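Extracellular solute-binding protein family 1 (Kribbella flavida, PDB 5IXP) probably binds a solute outside the cell and delivers it to an ABC transporter for import. Local coordinates at residues D57-V63 against G272-P278; W91-K95 against A343-L348. Residues are numbered along the deposited sequence.

Interaction 1: D57-V63 against G272-P278; sequences DIEAMEV and GSYLTVP
Build 57-63 and 272-278 as antiparallel neighbours, strand axes 4.5 Å apart at 152°. D57 leads in with helical backbone angles (-67/-36); its carboxylate goes to S281 and T5, and its O lies 3.5 Å from V277 CA. I58, beta-branched and extended, packs against helix 284-294 and sets CG2 3.7 Å from L275 CB. E59 pairs with T276: E59 N to T276 O is 2.8 Å, T276 N to E59 O 2.9 Å. With T276 at chi1 p, its OG1 also donates to E59 O (2.8 Å). A60 faces L275 in a non-hydrogen-bonded pair; its small CB is 4.2 Å from L275 CD2. Selenomethionine M61 pairs with Y274 (M61 N to Y274 O 2.9 Å, Y274 N to M61 O 2.8 Å), on the E59 and T276 face. E62 opposes S273, CA atoms 4.1 Å apart, and V63 N closes the ladder on G272 O (2.8 Å). Antiparallel to both neighbours, 58-62 and 108-121, strand 269-276 matches the crossover strand (beta-n) of a type II periplasmic-binding-protein lobe.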
loop_
_atom_site.group_PDB
_atom_site.type_symbol
_atom_site.label_atom_id
_atom_site.label_comp_id
_atom_site.label_asym_id
_atom_site.label_seq_id
_atom_site.Cartn_x
_atom_site.Cartn_y
_atom_site.Cartn_z
ATOM N N ASP A 57 -3.200 -6.261 23.744
ATOM C CA ASP A 57 -2.270 -7.381 23.625
ATOM C C ASP A 57 -1.826 -7.583 22.188
ATOM O O ASP A 57 -0.680 -7.983 21.944
ATOM C CB ASP A 57 -2.907 -8.661 24.153
ATOM C CG ASP A 57 -3.277 -8.548 25.611
ATOM O OD1 ASP A 57 -2.357 -8.586 26.454
ATOM O OD2 ASP A 57 -4.485 -8.409 25.902
ATOM N N ILE A 58 -2.723 -7.354 21.226
ATOM C CA ILE A 58 -2.381 -7.344 19.805
ATOM C C ILE A 58 -2.722 -5.960 19.282
ATOM O O ILE A 58 -3.868 -5.514 19.413
ATOM C CB ILE A 58 -3.144 -8.428 19.016
ATOM C CG1 ILE A 58 -2.765 -9.826 19.518
ATOM C CG2 ILE A 58 -2.856 -8.298 17.490
ATOM C CD1 ILE A 58 -3.697 -10.953 18.981
ATOM N N GLU A 59 -1.738 -5.281 18.695
ATOM C CA GLU A 59 -1.929 -3.955 18.111
ATOM C C GLU A 59 -1.751 -4.043 16.601
ATOM O O GLU A 59 -0.671 -4.420 16.123
ATOM C CB GLU A 59 -0.943 -2.933 18.698
ATOM C CG GLU A 59 -1.227 -2.535 20.159
ATOM C CD GLU A 59 -2.318 -1.473 20.294
ATOM O OE1 GLU A 59 -2.793 -0.977 19.259
ATOM O OE2 GLU A 59 -2.692 -1.128 21.444
ATOM N N ALA A 60 -2.787 -3.654 15.854
ATOM C CA ALA A 60 -2.666 -3.616 14.407
ATOM C C ALA A 60 -1.864 -2.395 13.978
ATOM O O ALA A 60 -1.920 -1.330 14.601
ATOM C CB ALA A 60 -4.035 -3.597 13.725
HETATM N N MSE A 61 -1.128 -2.563 12.890
HETATM C CA MSE A 61 -0.229 -1.539 12.377
HETATM C C MSE A 61 -0.278 -1.557 10.858
HETATM O O MSE A 61 -0.075 -2.617 10.246
HETATM C CB MSE A 61 1.195 -1.808 12.867
HETATM C CG MSE A 61 2.018 -0.604 13.134
HETATM SE SE MSE A 61 3.438 -1.093 14.308
HETATM C CE MSE A 61 2.709 -0.826 16.071
ATOM N N GLU A 62 -0.540 -0.405 10.243
ATOM C CA GLU A 62 -0.456 -0.318 8.791
ATOM C C GLU A 62 1.006 -0.244 8.358
ATOM O O GLU A 62 1.874 0.276 9.078
ATOM C CB GLU A 62 -1.230 0.896 8.259
ATOM C CG GLU A 62 -1.886 0.664 6.895
ATOM C CD GLU A 62 -1.107 1.261 5.723
ATOM O OE1 GLU A 62 -0.122 1.984 5.952
ATOM O OE2 GLU A 62 -1.492 1.019 4.566
ATOM N N VAL A 63 1.279 -0.777 7.161
ATOM C CA VAL A 63 2.668 -0.868 6.723
ATOM C C VAL A 63 3.304 0.511 6.600
ATOM O O VAL A 63 4.525 0.651 6.760
ATOM C CB VAL A 63 2.781 -1.657 5.402
ATOM C CG1 VAL A 63 2.101 -0.903 4.248
ATOM C CG2 VAL A 63 4.252 -1.962 5.106
ATOM N N GLY A 272 -1.791 -2.396 3.300
ATOM C CA GLY A 272 -1.753 -3.639 4.042
ATOM C C GLY A 272 -1.212 -3.427 5.448
ATOM O O GLY A 272 -0.569 -2.421 5.759
ATOM N N SER A 273 -1.481 -4.392 6.323
ATOM C CA SER A 273 -1.217 -4.179 7.740
ATOM C C SER A 273 -0.531 -5.398 8.349
ATOM O O SER A 273 -0.190 -6.365 7.660
ATOM C CB SER A 273 -2.512 -3.853 8.497
ATOM O OG SER A 273 -3.086 -2.650 8.016
ATOM N N TYR A 274 -0.313 -5.310 9.664
ATOM C CA TYR A 274 0.380 -6.303 10.473
ATOM C C TYR A 274 -0.279 -6.358 11.840
ATOM O O TYR A 274 -0.834 -5.364 12.316
ATOM C CB TYR A 274 1.890 -5.969 10.683
ATOM C CG TYR A 274 2.678 -6.012 9.412
ATOM C CD1 TYR A 274 2.719 -4.916 8.567
ATOM C CD2 TYR A 274 3.355 -7.159 9.040
ATOM C CE1 TYR A 274 3.414 -4.956 7.384
ATOM C CE2 TYR A 274 4.074 -7.211 7.842
ATOM C CZ TYR A 274 4.100 -6.108 7.029
ATOM O OH TYR A 274 4.790 -6.141 5.841
ATOM N N LEU A 275 -0.222 -7.526 12.461
ATOM C CA LEU A 275 -0.544 -7.667 13.874
ATOM C C LEU A 275 0.755 -7.728 14.667
ATOM O O LEU A 275 1.669 -8.486 14.315
ATOM C CB LEU A 275 -1.395 -8.915 14.125
ATOM C CG LEU A 275 -2.685 -9.002 13.286
ATOM C CD1 LEU A 275 -3.478 -10.239 13.707
ATOM C CD2 LEU A 275 -3.531 -7.748 13.439
ATOM N N THR A 276 0.847 -6.912 15.718
ATOM C CA THR A 276 2.035 -6.852 16.563
ATOM C C THR A 276 1.642 -7.140 18.006
ATOM O O THR A 276 0.474 -7.028 18.384
ATOM C CB THR A 276 2.729 -5.480 16.500
ATOM O OG1 THR A 276 1.917 -4.487 17.162
ATOM C CG2 THR A 276 2.992 -5.069 15.048
ATOM N N VAL A 277 2.633 -7.502 18.815
ATOM C CA VAL A 277 2.398 -7.816 20.225
ATOM C C VAL A 277 3.354 -6.976 21.064
ATOM O O VAL A 277 4.548 -7.291 21.143
ATOM C CB VAL A 277 2.578 -9.316 20.514
ATOM C CG1 VAL A 277 2.430 -9.597 22.033
ATOM C CG2 VAL A 277 1.580 -10.162 19.680
ATOM N N PRO A 278 2.878 -5.908 21.699
ATOM C CA PRO A 278 3.762 -5.092 22.547
ATOM C C PRO A 278 4.299 -5.891 23.724
ATOM O O PRO A 278 3.655 -6.825 24.217
ATOM C CB PRO A 278 2.847 -3.960 23.035
ATOM C CG PRO A 278 1.705 -3.944 22.112
ATOM C CD PRO A 278 1.512 -5.374 21.643
#

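Interaction 2: W91-K95 against A343-L348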
loop_
_atom_site.group_PDB
_atom_site.type_symbol
_atom_site.label_atom_id
_atom_site.label_comp_id
_atom_site.label_asym_id
_atom_site.label_seq_id
_atom_site.Cartn_x
_atom_site.Cartn_y
_atom_site.Cartn_z
ATOM N N TRP A 91 4.235 -16.424 4.304
ATOM C CA TRP A 91 4.019 -15.123 3.687
ATOM C C TRP A 91 4.935 -14.909 2.486
ATOM O O TRP A 91 6.005 -15.512 2.375
ATOM C CB TRP A 91 4.277 -14.001 4.694
ATOM C CG TRP A 91 3.245 -13.823 5.777
ATOM C CD1 TRP A 91 2.079 -13.112 5.691
ATOM C CD2 TRP A 91 3.310 -14.325 7.114
ATOM N NE1 TRP A 91 1.403 -13.158 6.890
ATOM C CE2 TRP A 91 2.143 -13.890 7.783
ATOM C CE3 TRP A 91 4.244 -15.094 7.813
ATOM C CZ2 TRP A 91 1.875 -14.216 9.113
ATOM C CZ3 TRP A 91 3.979 -15.416 9.146
ATOM C CH2 TRP A 91 2.800 -14.977 9.778
ATOM N N LEU A 92 4.497 -14.018 1.592
ATOM C CA LEU A 92 5.405 -13.411 0.627
ATOM C C LEU A 92 6.621 -12.855 1.354
ATOM O O LEU A 92 6.493 -12.223 2.406
ATOM C CB LEU A 92 4.690 -12.289 -0.133
ATOM C CG LEU A 92 3.549 -12.744 -1.040
ATOM C CD1 LEU A 92 2.617 -11.596 -1.336
ATOM C CD2 LEU A 92 4.121 -13.348 -2.343
ATOM N N ASP A 93 7.809 -13.099 0.794
ATOM C CA ASP A 93 9.030 -12.706 1.495
ATOM C C ASP A 93 9.076 -11.199 1.752
ATOM O O ASP A 93 9.509 -10.760 2.826
ATOM C CB ASP A 93 10.270 -13.178 0.726
ATOM C CG ASP A 93 10.278 -12.751 -0.749
ATOM O OD1 ASP A 93 11.264 -13.104 -1.442
ATOM O OD2 ASP A 93 9.326 -12.085 -1.229
ATOM N N TRP A 94 8.598 -10.390 0.801
ATOM C CA TRP A 94 8.625 -8.944 1.014
ATOM C C TRP A 94 7.656 -8.502 2.111
ATOM O O TRP A 94 7.901 -7.488 2.778
ATOM C CB TRP A 94 8.336 -8.199 -0.292
ATOM C CG TRP A 94 7.046 -8.537 -1.005
ATOM C CD1 TRP A 94 6.878 -9.449 -2.014
ATOM C CD2 TRP A 94 5.768 -7.917 -0.812
ATOM N NE1 TRP A 94 5.571 -9.456 -2.438
ATOM C CE2 TRP A 94 4.869 -8.520 -1.723
ATOM C CE3 TRP A 94 5.294 -6.917 0.044
ATOM C CZ2 TRP A 94 3.532 -8.156 -1.804
ATOM C CZ3 TRP A 94 3.961 -6.548 -0.042
ATOM C CH2 TRP A 94 3.093 -7.169 -0.960
ATOM N N LYS A 95 6.558 -9.235 2.315
ATOM C CA LYS A 95 5.663 -8.901 3.417
ATOM C C LYS A 95 6.354 -9.117 4.757
ATOM O O LYS A 95 6.258 -8.272 5.654
ATOM C CB LYS A 95 4.374 -9.728 3.327
ATOM C CG LYS A 95 3.333 -9.403 4.425
ATOM C CD LYS A 95 2.646 -8.067 4.163
ATOM C CE LYS A 95 1.552 -7.780 5.201
ATOM N NZ LYS A 95 0.826 -6.483 4.954
ATOM N N ALA A 343 0.889 -9.602 -6.889
ATOM C CA ALA A 343 1.534 -9.809 -5.597
ATOM C C ALA A 343 2.834 -10.583 -5.755
ATOM O O ALA A 343 3.840 -10.260 -5.107
ATOM C CB ALA A 343 0.587 -10.536 -4.640
ATOM N N ASN A 344 2.834 -11.604 -6.617
ATOM C CA ASN A 344 4.019 -12.435 -6.799
ATOM C C ASN A 344 5.164 -11.680 -7.457
ATOM O O ASN A 344 6.307 -12.142 -7.396
ATOM C CB ASN A 344 3.682 -13.677 -7.629
ATOM C CG ASN A 344 2.993 -14.748 -6.811
ATOM O OD1 ASN A 344 3.209 -14.844 -5.609
ATOM N ND2 ASN A 344 2.171 -15.568 -7.460
ATOM N N ASN A 345 4.893 -10.541 -8.087
ATOM C CA ASN A 345 5.937 -9.819 -8.796
ATOM C C ASN A 345 6.375 -8.553 -8.080
ATOM O O ASN A 345 7.149 -7.763 -8.645
ATOM C CB ASN A 345 5.481 -9.538 -10.222
ATOM C CG ASN A 345 5.629 -10.767 -11.104
ATOM O OD1 ASN A 345 6.737 -11.097 -11.532
ATOM N ND2 ASN A 345 4.523 -11.478 -11.341
ATOM N N VAL A 346 5.923 -8.356 -6.843
ATOM C CA VAL A 346 6.441 -7.277 -6.018
ATOM C C VAL A 346 7.840 -7.647 -5.552
ATOM O O VAL A 346 8.094 -8.785 -5.135
ATOM C CB VAL A 346 5.513 -7.005 -4.823
ATOM C CG1 VAL A 346 6.160 -6.012 -3.853
ATOM C CG2 VAL A 346 4.177 -6.485 -5.301
ATOM N N ILE A 347 8.761 -6.697 -5.655
ATOM C CA ILE A 347 10.077 -6.805 -5.045
ATOM C C ILE A 347 10.291 -5.553 -4.207
ATOM O O ILE A 347 10.256 -4.435 -4.735
ATOM C CB ILE A 347 11.191 -6.964 -6.093
ATOM C CG1 ILE A 347 10.951 -8.226 -6.926
ATOM C CG2 ILE A 347 12.555 -7.015 -5.411
ATOM C CD1 ILE A 347 11.895 -8.376 -8.102
ATOM N N LEU A 348 10.468 -5.738 -2.901
ATOM C CA LEU A 348 10.768 -4.665 -1.963
ATOM C C LEU A 348 12.169 -4.892 -1.422
ATOM O O LEU A 348 12.427 -5.912 -0.777
ATOM C CB LEU A 348 9.769 -4.624 -0.807
ATOM C CG LEU A 348 8.313 -4.232 -1.065
ATOM C CD1 LEU A 348 7.591 -4.067 0.264
ATOM C CD2 LEU A 348 8.225 -2.955 -1.884
HETATM O O HOH W 1 9.956 -10.567 -3.630
#
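A tryptophan-centred side-chain contact joins the start of helix 93-98 to the turn and extended chain that follow helix 335-344, beside strand 108-121. W94 is its hub: the turn of 343-348 covers 115 Å² of it, out of 299 Å² buried on both sides together. Its chi1 of 56° (p) carries the indole across to the other segment. There NE1 donates to A343 O, 3.3 Å away at an N-H...O angle of 148°, with the oxygen near the ring plane. This carbonyl belongs to the last turn of the helix, where the chain leaves helical geometry at N345 and the backbone bond back from V346 N to A343 O is weak, so the indole NH adds a second donor. V346 lies over the ring: CG1 is 3.6 Å from the centroid of the five-membered ring and only 12° off its normal, a CH-pi contact well served by a compact branched side chain. L348 CD1 extends the apolar surface, 3.7 Å from W94 CE3. L92, the N-cap residue of helix 93-98, places CD1 4.0 Å from A343 CB, where a methyl leaves room for the leucine; I113 of strand 108-121 touches L92, W94 and A343. At the exposed border a water lies within hydrogen-bonding distance of D93 OD2 (2.9 Å) and V346 O (3.0 Å). The indole thus serves two chemistries at once, its face meeting V346 and its carbons also touching L348 while its NH meets a carbonyl, so that a largely apolar contact also acquires a directional polar tie.

The centres of the two interactions lie 18 Å apart, yet the contacts touch through K95. This residue of helix 93-98 accepts a probable hydrogen bond at its O from Y274 OH (2.6 Å), and its NZ probably bonds to S273 O (2.9 Å); it also makes a cation-pi contact with Y274. Strand 108-121 adds a second connection: it pairs with strand 269-276 of interaction 1, while its I113 packs on the side chains of interaction 2. Along the chain the segments alternate, 57-63, 91-95, 272-278, 343-348, so the two contacts cross in sequence. K95 and strand 108-121 thus tie helix 93-98 both to strand 269-276, inside the sheet, and to the turn after helix 335-344.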